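PDB 2O62: hypothetical protein from Nostoc punctiforme, which is of unknown function but combines two calycin-related beta domains, the second resembling the C-terminal domain of an ATP synthase biogenesis factor. Local coordinates for residues 70-75 / 154-159; 79-84 / 93-98; 234-239 / 248-253. All coordinates share one frame; numbering follows the deposited sequence. Where two conformers were deposited one is given.

Interaction 1: 70-75 / 154-159; sequences GLLFFE and IYRDLR
Leu72 meets Ile154, Tyr155, Arg156 and Leu158 where two antiparallel beta structures adjoin. Strand 71-73 is one of the two edge strands of the N-terminal sheet. Strand 145-155 belongs to the ten-stranded C-terminal barrel. No hydrogen bond crosses between the two segments. Side chains pack on each other and on backbone atoms. The two methyls of Leu72 reach a type I turn running from Tyr155 to Leu158. CD1 of Leu72 lies 3.7 Å from the carbonyl carbon C of Tyr155. CD2 of Leu72 passes CD2 of Leu158 at 3.8 Å, the two side chains running in opposite directions. The turn is closed by Leu158 N bonding to Tyr155 O at 3.0 Å. An Asx turn overlaps it, with Asp157 OD1 accepting from Arg159 N. Phe73 turns its CB away from the barrel strand, and its ring meets those of Phe9 and Phe79. Its backbone still takes part, with O of Phe73 3.3 Å from CD1 of Ile154. The Phe74 ring is also touched by Leu262 and Leu264 of strand 259-269. Ile154 CG1 sits between its backbone N and carbonyl carbon (chi1 58°), and lies 3.8 Å from Phe74 CE1. Beyond it, CD1 of Ile154 makes a CH-pi contact over one face of the Phe74 ring, 3.9 Å from the centroid and 17° off the normal.

Interaction 2: 79-84 / 93-98; sequences FSEGLI and GGELAF
Phe79 CG stands between its backbone N and carbonyl carbon (chi1 67°), and the ring lies with one face over Ala97 CB. CB of Ala97 lies 3.4 Å from the Phe79 ring centroid and 11° off the normal, a close CH-pi contact. Ser80 instead has OG anti to its backbone N (chi1 176°), which brings the hydroxyl to the facing strand. Ser80 OG donates to Glu95 O at 2.7 Å. The same Glu95 O accepts from Glu81 N at 3.1 Å. Two bonds grip this oxygen, their donors on opposite faces of the carbonyl plane. The motif is an antiparallel beta hairpin. Phe79 with Ala97 and Glu81 with Glu95 are hydrogen-bonded pairs, and Ser80 with Leu96 is the non-hydrogen-bonded pair between them. In the first pair, Phe79 N bonds to Ala97 O at 2.9 Å. Beyond the paired residues, Gly82 and Gly94 face each other with no side chains between them. The extended chains of Glu81 and Glu95 stand on the Phe79 side of the sheet. Their OE1 atoms, Glu81 OE1 and Glu95 OE1, are 3.8 Å apart. A water donates to both, which probably eases the repulsion. Glu95 OE2 forms a salt bridge with Arg106. In the sheet, this hairpin lies between strands 71-73 and 103-111. On the face bearing Ser80 and Leu96, it packs against barrel strands 233-242 and 245-253.

Interaction 3: 234-239 / 248-253; sequences FLEAGW and RMIRSY
Phe234 presents the edge of its ring to Ser252 and Ile250. Ser252 OG is 3.5 Å from Phe234 CD1, and CG2 of Ile250 is also near the ring plane. The Arg248 guanidinium likewise uses its edge. Arg248 NH1 donates in its own plane to Glu236 OE2 at 3.2 Å, a salt bridge with an N-H...O angle of 164°. The carboxylate plane is turned 51° from the guanidinium. Glu236 has two deposited conformers. The bridge and the 51° turn of the planes describe one of them, so they are less certain. Arg248 NH2 has a second acidic partner, Glu267. At the edge of the Arg251 guanidinium, NE donates to Tyr253 OH at 2.8 Å, and Arg251 also makes a cation-pi contact with Trp259. The backbones form an antiparallel beta hairpin. Leu235 with Arg251 and Ala237 with Met249, a selenomethionine, are the hydrogen-bonded pairs. Arg251 N bonds to Leu235 O at 2.9 Å, and Met249 N to Ala237 O at 2.8 Å. Glu236 has CG anti to its backbone N (chi1 -177°) and runs alongside Ile250, with Glu236 CG 3.8 Å from Ile250 CG1. On the other face of the sheet, Leu235 and Arg251 point the same way, their CD2 and CD atoms 4.0 Å apart. Within the barrel, this hairpin is flanked by strands 219-224 and 259-269. The face bearing Leu235, Ala237 and Met249 packs against strands 93-100 and 103-111 of the N-terminal sheet.

How the interactions relate
The three contacts meet along the boundary between the N-terminal sheet and the C-terminal barrel. Interaction 2 is nested in the chain loop closed by interaction 1, and their strands 71-73 and 79-81 are neighbours in one sheet, with Leu72 O 3.0 Å from Ser80 N. Their centres are about 11 Å apart. Interaction 3 lies in the barrel, its centre about 9 Å from that of interaction 2. Arg251 joins all three by probable hydrogen bonds, NH2 to Gly70 O and NH1 to Ser80 OG, both 2.9 Å. Leu83 O and Tyr253 OH, 2.6 Å apart, add another. The function is unknown and no active site is assigned here. A glycerol, probably from crystallisation, bonds to Ser252 OG in interaction 3.

Interaction 1: 70-75 / 154-159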
loop_
_atom_site.group_PDB
_atom_site.type_symbol
_atom_site.label_atom_id
_atom_site.label_comp_id
_atom_site.label_asym_id
_atom_site.label_seq_id
_atom_site.Cartn_x
_atom_site.Cartn_y
_atom_site.Cartn_z
ATOM N N GLY A 70 -11.275 -9.802 4.911
ATOM C CA GLY A 70 -9.981 -9.167 4.997
ATOM C C GLY A 70 -9.828 -7.899 4.202
ATOM O O GLY A 70 -8.711 -7.366 4.089
ATOM N N LEU A 71 -10.954 -7.360 3.736
ATOM C CA LEU A 71 -10.991 -6.168 2.882
ATOM C C LEU A 71 -11.620 -4.989 3.565
ATOM O O LEU A 71 -12.693 -5.109 4.156
ATOM C CB LEU A 71 -11.877 -6.426 1.658
ATOM C CG LEU A 71 -11.420 -6.769 0.248
ATOM C CD1 LEU A 71 -12.708 -6.948 -0.563
ATOM C CD2 LEU A 71 -10.575 -5.670 -0.354
ATOM N N LEU A 72 -10.960 -3.839 3.463
ATOM C CA LEU A 72 -11.569 -2.567 3.851
ATOM C C LEU A 72 -11.313 -1.518 2.784
ATOM O O LEU A 72 -10.215 -1.458 2.221
ATOM C CB LEU A 72 -11.049 -2.052 5.220
ATOM C CG LEU A 72 -11.748 -2.488 6.489
ATOM C CD1 LEU A 72 -11.044 -1.884 7.676
ATOM C CD2 LEU A 72 -13.188 -2.085 6.515
ATOM N N PHE A 73 -12.338 -0.675 2.533
ATOM C CA PHE A 73 -12.285 0.391 1.503
ATOM C C PHE A 73 -12.457 1.785 2.060
ATOM O O PHE A 73 -13.222 2.023 3.012
ATOM C CB PHE A 73 -13.435 0.230 0.476
ATOM C CG PHE A 73 -13.344 -0.993 -0.359
ATOM C CD1 PHE A 73 -13.831 -2.189 0.112
ATOM C CD2 PHE A 73 -12.764 -0.948 -1.613
ATOM C CE1 PHE A 73 -13.696 -3.346 -0.668
ATOM C CE2 PHE A 73 -12.636 -2.094 -2.402
ATOM C CZ PHE A 73 -13.127 -3.283 -1.919
ATOM N N PHE A 74 -11.763 2.716 1.407
ATOM C CA PHE A 74 -11.999 4.144 1.544
ATOM C C PHE A 74 -12.963 4.660 0.498
ATOM O O PHE A 74 -13.310 3.957 -0.479
ATOM C CB PHE A 74 -10.664 4.892 1.482
ATOM C CG PHE A 74 -9.728 4.504 2.590
ATOM C CD1 PHE A 74 -9.822 5.089 3.849
ATOM C CD2 PHE A 74 -8.789 3.524 2.394
ATOM C CE1 PHE A 74 -8.945 4.696 4.874
ATOM C CE2 PHE A 74 -7.906 3.150 3.412
ATOM C CZ PHE A 74 -8.024 3.704 4.647
ATOM N N GLU A 75 -13.472 5.872 0.722
ATOM C CA GLU A 75 -14.589 6.361 -0.102
ATOM C C GLU A 75 -14.233 6.584 -1.529
ATOM O O GLU A 75 -15.097 6.543 -2.374
ATOM C CB GLU A 75 -15.192 7.645 0.471
ATOM C CG GLU A 75 -15.887 7.394 1.753
ATOM C CD GLU A 75 -17.099 8.260 1.962
ATOM O OE1 GLU A 75 -17.335 9.175 1.127
ATOM O OE2 GLU A 75 -17.821 8.003 2.959
ATOM N N ILE A 154 -9.787 3.823 9.364
ATOM C CA ILE A 154 -11.016 3.058 9.438
ATOM C C ILE A 154 -10.789 1.683 10.092
ATOM O O ILE A 154 -9.680 1.177 10.138
ATOM C CB ILE A 154 -11.655 2.882 8.040
ATOM C CG1 ILE A 154 -10.729 2.193 7.069
ATOM C CG2 ILE A 154 -12.109 4.234 7.476
ATOM C CD1 ILE A 154 -11.399 1.976 5.708
ATOM N N TYR A 155 -11.885 1.107 10.582
ATOM C CA TYR A 155 -11.852 -0.040 11.493
ATOM C C TYR A 155 -12.687 -1.160 10.947
ATOM O O TYR A 155 -13.633 -0.934 10.230
ATOM C CB TYR A 155 -12.328 0.360 12.893
ATOM C CG TYR A 155 -11.429 1.449 13.446
ATOM C CD1 TYR A 155 -10.262 1.142 14.122
ATOM C CD2 TYR A 155 -11.775 2.784 13.315
ATOM C CE1 TYR A 155 -9.421 2.138 14.608
ATOM C CE2 TYR A 155 -10.959 3.789 13.804
ATOM C CZ TYR A 155 -9.781 3.453 14.466
ATOM O OH TYR A 155 -8.941 4.430 14.947
ATOM N N ARG A 156 -12.319 -2.377 11.317
ATOM C CA ARG A 156 -13.051 -3.555 10.894
ATOM C C ARG A 156 -14.427 -3.694 11.423
ATOM O O ARG A 156 -15.260 -4.297 10.764
ATOM C CB ARG A 156 -12.314 -4.790 11.317
ATOM C CG ARG A 156 -11.026 -4.949 10.659
ATOM C CD ARG A 156 -10.432 -6.200 11.176
ATOM N NE ARG A 156 -11.395 -7.285 11.101
ATOM C CZ ARG A 156 -11.306 -8.394 11.816
ATOM N NH1 ARG A 156 -10.282 -8.595 12.648
ATOM N NH2 ARG A 156 -12.240 -9.327 11.700
ATOM N N ASP A 157 -14.658 -3.196 12.634
ATOM C CA ASP A 157 -15.982 -3.169 13.223
ATOM C C ASP A 157 -16.796 -2.030 12.652
ATOM O O ASP A 157 -17.932 -1.831 13.029
ATOM C CB ASP A 157 -15.905 -3.074 14.762
ATOM C CG ASP A 157 -14.935 -2.007 15.254
ATOM O OD1 ASP A 157 -14.819 -0.959 14.592
ATOM O OD2 ASP A 157 -14.295 -2.215 16.316
ATOM N N LEU A 158 -16.201 -1.271 11.740
ATOM C CA LEU A 158 -16.899 -0.204 11.042
ATOM C C LEU A 158 -17.460 0.880 11.995
ATOM O O LEU A 158 -18.331 1.663 11.597
ATOM C CB LEU A 158 -17.975 -0.793 10.106
ATOM C CG LEU A 158 -17.429 -1.732 9.012
ATOM C CD1 LEU A 158 -18.567 -2.255 8.152
ATOM C CD2 LEU A 158 -16.394 -1.032 8.151
ATOM N N ARG A 159 -16.914 0.908 13.227
ATOM C CA ARG A 159 -17.022 2.037 14.173
ATOM C C ARG A 159 -16.529 3.266 13.434
ATOM O O ARG A 159 -15.813 3.131 12.436
ATOM C CB ARG A 159 -16.122 1.832 15.396
ATOM C CG ARG A 159 -14.746 2.475 15.225
ATOM C CD ARG A 159 -13.826 2.268 16.408
ATOM N NE ARG A 159 -13.211 0.944 16.400
ATOM C CZ ARG A 159 -12.154 0.585 17.121
ATOM N NH1 ARG A 159 -11.554 1.452 17.937
ATOM N NH2 ARG A 159 -11.676 -0.653 17.001
#

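Interaction 2: 79-84 / 93-98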
loop_
_atom_site.group_PDB
_atom_site.type_symbol
_atom_site.label_atom_id
_atom_site.label_comp_id
_atom_site.label_asym_id
_atom_site.label_seq_id
_atom_site.Cartn_x
_atom_site.Cartn_y
_atom_site.Cartn_z
ATOM N N PHE A 79 -8.262 0.661 -1.226
ATOM C CA PHE A 79 -8.524 -0.446 -0.303
ATOM C C PHE A 79 -7.295 -1.190 0.103
ATOM O O PHE A 79 -6.193 -1.004 -0.432
ATOM C CB PHE A 79 -9.524 -1.435 -0.939
ATOM C CG PHE A 79 -8.996 -2.198 -2.170
ATOM C CD1 PHE A 79 -9.162 -1.675 -3.458
ATOM C CD2 PHE A 79 -8.376 -3.469 -2.041
ATOM C CE1 PHE A 79 -8.736 -2.395 -4.576
ATOM C CE2 PHE A 79 -7.930 -4.168 -3.157
ATOM C CZ PHE A 79 -8.099 -3.622 -4.420
ATOM N N SER A 80 -7.484 -2.096 1.039
ATOM C CA SER A 80 -6.469 -3.047 1.384
ATOM C C SER A 80 -7.091 -4.399 1.570
ATOM O O SER A 80 -8.171 -4.493 2.156
ATOM C CB SER A 80 -5.777 -2.678 2.691
ATOM O OG SER A 80 -4.838 -3.668 3.073
ATOM N N GLU A 81 -6.343 -5.423 1.173
ATOM C CA GLU A 81 -6.743 -6.811 1.307
ATOM C C GLU A 81 -5.638 -7.597 2.011
ATOM O O GLU A 81 -4.479 -7.312 1.852
ATOM C CB GLU A 81 -7.009 -7.448 -0.056
ATOM C CG GLU A 81 -7.833 -8.744 0.104
ATOM C CD GLU A 81 -8.304 -9.396 -1.209
ATOM O OE1 GLU A 81 -7.852 -9.007 -2.310
ATOM O OE2 GLU A 81 -9.160 -10.309 -1.097
ATOM N N GLY A 82 -6.019 -8.565 2.834
ATOM C CA GLY A 82 -5.046 -9.436 3.492
ATOM C C GLY A 82 -5.671 -10.320 4.511
ATOM O O GLY A 82 -6.899 -10.473 4.567
ATOM N N LEU A 83 -4.835 -10.943 5.320
ATOM C CA LEU A 83 -5.391 -11.831 6.327
ATOM C C LEU A 83 -5.906 -11.065 7.530
ATOM O O LEU A 83 -5.370 -9.989 7.892
ATOM C CB LEU A 83 -4.360 -12.870 6.747
ATOM C CG LEU A 83 -3.849 -13.789 5.614
ATOM C CD1 LEU A 83 -2.765 -14.681 6.183
ATOM C CD2 LEU A 83 -4.968 -14.606 4.963
ATOM N N ILE A 84 -6.949 -11.638 8.113
ATOM C CA ILE A 84 -7.562 -11.171 9.349
ATOM C C ILE A 84 -6.724 -11.560 10.593
ATOM O O ILE A 84 -6.583 -10.752 11.510
ATOM C CB ILE A 84 -8.975 -11.712 9.485
ATOM C CG1 ILE A 84 -9.834 -11.219 8.337
ATOM C CG2 ILE A 84 -9.557 -11.289 10.794
ATOM C CD1 ILE A 84 -11.264 -11.657 8.496
ATOM N N GLY A 93 1.856 -10.346 5.197
ATOM C CA GLY A 93 1.701 -9.861 3.843
ATOM C C GLY A 93 0.370 -9.175 3.651
ATOM O O GLY A 93 -0.343 -8.927 4.623
ATOM N N GLY A 94 0.034 -8.861 2.403
ATOM C CA GLY A 94 -1.257 -8.271 2.101
ATOM C C GLY A 94 -1.061 -7.206 1.025
ATOM O O GLY A 94 0.049 -6.976 0.554
ATOM N N GLU A 95 -2.153 -6.543 0.659
ATOM C CA GLU A 95 -2.174 -5.622 -0.472
ATOM C C GLU A 95 -2.626 -4.237 -0.024
ATOM O O GLU A 95 -3.616 -4.115 0.707
ATOM C CB GLU A 95 -3.156 -6.139 -1.506
ATOM C CG GLU A 95 -3.361 -5.227 -2.710
ATOM C CD GLU A 95 -4.406 -5.745 -3.680
ATOM O OE1 GLU A 95 -5.033 -6.786 -3.401
ATOM O OE2 GLU A 95 -4.626 -5.111 -4.717
ATOM N N LEU A 96 -1.925 -3.214 -0.488
ATOM C CA LEU A 96 -2.370 -1.838 -0.374
ATOM C C LEU A 96 -2.665 -1.328 -1.780
ATOM O O LEU A 96 -1.805 -1.324 -2.635
ATOM C CB LEU A 96 -1.262 -1.009 0.291
ATOM C CG LEU A 96 -0.868 -1.642 1.659
ATOM C CD1 LEU A 96 0.484 -1.290 2.046
ATOM C CD2 LEU A 96 -1.779 -1.324 2.723
ATOM N N ALA A 97 -3.872 -0.856 -1.992
ATOM C CA ALA A 97 -4.358 -0.502 -3.326
ATOM C C ALA A 97 -4.851 0.943 -3.344
ATOM O O ALA A 97 -5.861 1.256 -2.732
ATOM C CB ALA A 97 -5.508 -1.467 -3.719
ATOM N N PHE A 98 -4.110 1.815 -4.027
ATOM C CA PHE A 98 -4.457 3.218 -4.217
ATOM C C PHE A 98 -5.221 3.456 -5.523
ATOM O O PHE A 98 -4.836 2.954 -6.574
ATOM C CB PHE A 98 -3.197 4.117 -4.225
ATOM C CG PHE A 98 -2.279 3.929 -3.056
ATOM C CD1 PHE A 98 -1.247 2.982 -3.096
ATOM C CD2 PHE A 98 -2.397 4.746 -1.936
ATOM C CE1 PHE A 98 -0.372 2.839 -2.049
ATOM C CE2 PHE A 98 -1.529 4.579 -0.865
ATOM C CZ PHE A 98 -0.546 3.636 -0.919
HETATM O O HOH W 1 -7.240 -7.616 -4.362
HETATM O O HOH W 2 -2.107 -10.536 4.959
#

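Interaction 3: 234-239 / 248-253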
loop_
_atom_site.group_PDB
_atom_site.type_symbol
_atom_site.label_atom_id
_atom_site.label_comp_id
_atom_site.label_asym_id
_atom_site.label_seq_id
_atom_site.Cartn_x
_atom_site.Cartn_y
_atom_site.Cartn_z
ATOM N N PHE A 234 2.716 -3.712 10.953
ATOM C CA PHE A 234 2.226 -2.632 10.088
ATOM C C PHE A 234 2.748 -2.919 8.672
ATOM O O PHE A 234 3.946 -3.045 8.468
ATOM C CB PHE A 234 2.732 -1.273 10.580
ATOM C CG PHE A 234 2.384 -0.998 12.033
ATOM C CD1 PHE A 234 1.185 -0.385 12.364
ATOM C CD2 PHE A 234 3.264 -1.334 13.060
ATOM C CE1 PHE A 234 0.846 -0.142 13.684
ATOM C CE2 PHE A 234 2.921 -1.104 14.390
ATOM C CZ PHE A 234 1.713 -0.503 14.702
ATOM N N LEU A 235 1.833 -3.112 7.736
ATOM C CA LEU A 235 2.158 -3.269 6.319
ATOM C C LEU A 235 1.926 -1.890 5.691
ATOM O O LEU A 235 0.853 -1.358 5.805
ATOM C CB LEU A 235 1.179 -4.266 5.755
ATOM C CG LEU A 235 1.362 -4.764 4.368
ATOM C CD1 LEU A 235 2.522 -5.718 4.370
ATOM C CD2 LEU A 235 0.054 -5.421 3.893
ATOM N N GLU A 236 2.951 -1.312 5.068
ATOM C CA GLU A 236 2.866 0.069 4.569
ATOM C C GLU A 236 3.391 0.136 3.141
ATOM O O GLU A 236 4.315 -0.591 2.736
ATOM C CB GLU A 236 3.596 1.137 5.450
ATOM C CG GLU A 236 3.455 2.673 4.950
ATOM C CD GLU A 236 3.999 3.713 5.966
ATOM O OE1 GLU A 236 4.743 3.261 6.858
ATOM O OE2 GLU A 236 3.688 4.949 5.904
ATOM N N ALA A 237 2.726 0.996 2.384
ATOM C CA ALA A 237 3.132 1.363 1.045
ATOM C C ALA A 237 2.830 2.849 0.880
ATOM O O ALA A 237 2.031 3.427 1.604
ATOM C CB ALA A 237 2.331 0.548 0.016
ATOM N N GLY A 238 3.417 3.408 -0.141
ATOM C CA GLY A 238 3.307 4.822 -0.480
ATOM C C GLY A 238 3.260 4.964 -1.971
ATOM O O GLY A 238 3.731 4.097 -2.717
ATOM N N TRP A 239 2.727 6.093 -2.417
ATOM C CA TRP A 239 2.690 6.412 -3.823
ATOM C C TRP A 239 2.842 7.899 -3.993
ATOM O O TRP A 239 1.970 8.633 -3.541
ATOM C CB TRP A 239 1.345 6.002 -4.386
ATOM C CG TRP A 239 1.210 6.045 -5.858
ATOM C CD1 TRP A 239 2.225 6.026 -6.792
ATOM C CD2 TRP A 239 0.000 6.086 -6.588
ATOM N NE1 TRP A 239 1.703 6.000 -8.043
ATOM C CE2 TRP A 239 0.337 6.045 -7.956
ATOM C CE3 TRP A 239 -1.355 6.081 -6.226
ATOM C CZ2 TRP A 239 -0.623 6.039 -8.963
ATOM C CZ3 TRP A 239 -2.303 6.069 -7.215
ATOM C CH2 TRP A 239 -1.939 6.050 -8.580
ATOM N N ARG A 248 0.147 7.584 1.603
ATOM C CA ARG A 248 0.686 6.401 2.296
ATOM C C ARG A 248 -0.484 5.585 2.855
ATOM O O ARG A 248 -1.473 6.149 3.332
ATOM C CB ARG A 248 1.621 6.817 3.405
ATOM C CG ARG A 248 2.852 7.543 2.878
ATOM C CD ARG A 248 3.806 7.873 3.989
ATOM N NE ARG A 248 3.387 9.061 4.777
ATOM C CZ ARG A 248 3.028 9.037 6.075
ATOM N NH1 ARG A 248 3.044 7.917 6.783
ATOM N NH2 ARG A 248 2.686 10.151 6.700
HETATM N N MSE A 249 -0.380 4.258 2.807
HETATM C CA MSE A 249 -1.412 3.406 3.363
HETATM C C MSE A 249 -0.788 2.392 4.325
HETATM O O MSE A 249 0.244 1.835 4.040
HETATM C CB MSE A 249 -2.243 2.717 2.272
HETATM C CG MSE A 249 -3.473 2.119 2.781
HETATM SE SE MSE A 249 -4.544 0.992 1.562
HETATM C CE MSE A 249 -4.946 2.290 0.333
ATOM N N ILE A 250 -1.420 2.201 5.478
ATOM C CA ILE A 250 -0.928 1.360 6.567
ATOM C C ILE A 250 -2.037 0.416 7.017
ATOM O O ILE A 250 -3.084 0.880 7.464
ATOM C CB ILE A 250 -0.500 2.185 7.749
ATOM C CG1 ILE A 250 0.503 3.272 7.316
ATOM C CG2 ILE A 250 0.099 1.284 8.816
ATOM C CD1 ILE A 250 -0.086 4.629 7.174
ATOM N N ARG A 251 -1.804 -0.893 6.878
ATOM C CA ARG A 251 -2.687 -1.952 7.397
ATOM C C ARG A 251 -2.108 -2.423 8.731
ATOM O O ARG A 251 -0.981 -2.909 8.783
ATOM C CB ARG A 251 -2.743 -3.131 6.421
ATOM C CG ARG A 251 -3.817 -4.199 6.663
ATOM C CD ARG A 251 -3.545 -5.382 5.718
ATOM N NE ARG A 251 -4.505 -6.444 6.007
ATOM C CZ ARG A 251 -5.748 -6.486 5.566
ATOM N NH1 ARG A 251 -6.215 -5.609 4.701
ATOM N NH2 ARG A 251 -6.520 -7.494 5.960
ATOM N N SER A 252 -2.858 -2.235 9.801
ATOM C CA SER A 252 -2.331 -2.384 11.166
ATOM C C SER A 252 -2.843 -3.627 11.872
ATOM O O SER A 252 -4.036 -3.873 11.910
ATOM C CB SER A 252 -2.670 -1.147 11.979
ATOM O OG SER A 252 -2.108 0.028 11.394
ATOM N N TYR A 253 -1.918 -4.366 12.484
ATOM C CA TYR A 253 -2.212 -5.567 13.265
ATOM C C TYR A 253 -1.821 -5.362 14.728
ATOM O O TYR A 253 -0.797 -4.777 15.016
ATOM C CB TYR A 253 -1.436 -6.776 12.733
ATOM C CG TYR A 253 -1.908 -7.256 11.393
ATOM C CD1 TYR A 253 -1.560 -6.563 10.234
ATOM C CD2 TYR A 253 -2.760 -8.361 11.290
ATOM C CE1 TYR A 253 -2.010 -6.962 8.985
ATOM C CE2 TYR A 253 -3.226 -8.766 10.014
ATOM C CZ TYR A 253 -2.838 -8.053 8.893
ATOM O OH TYR A 253 -3.278 -8.392 7.641
#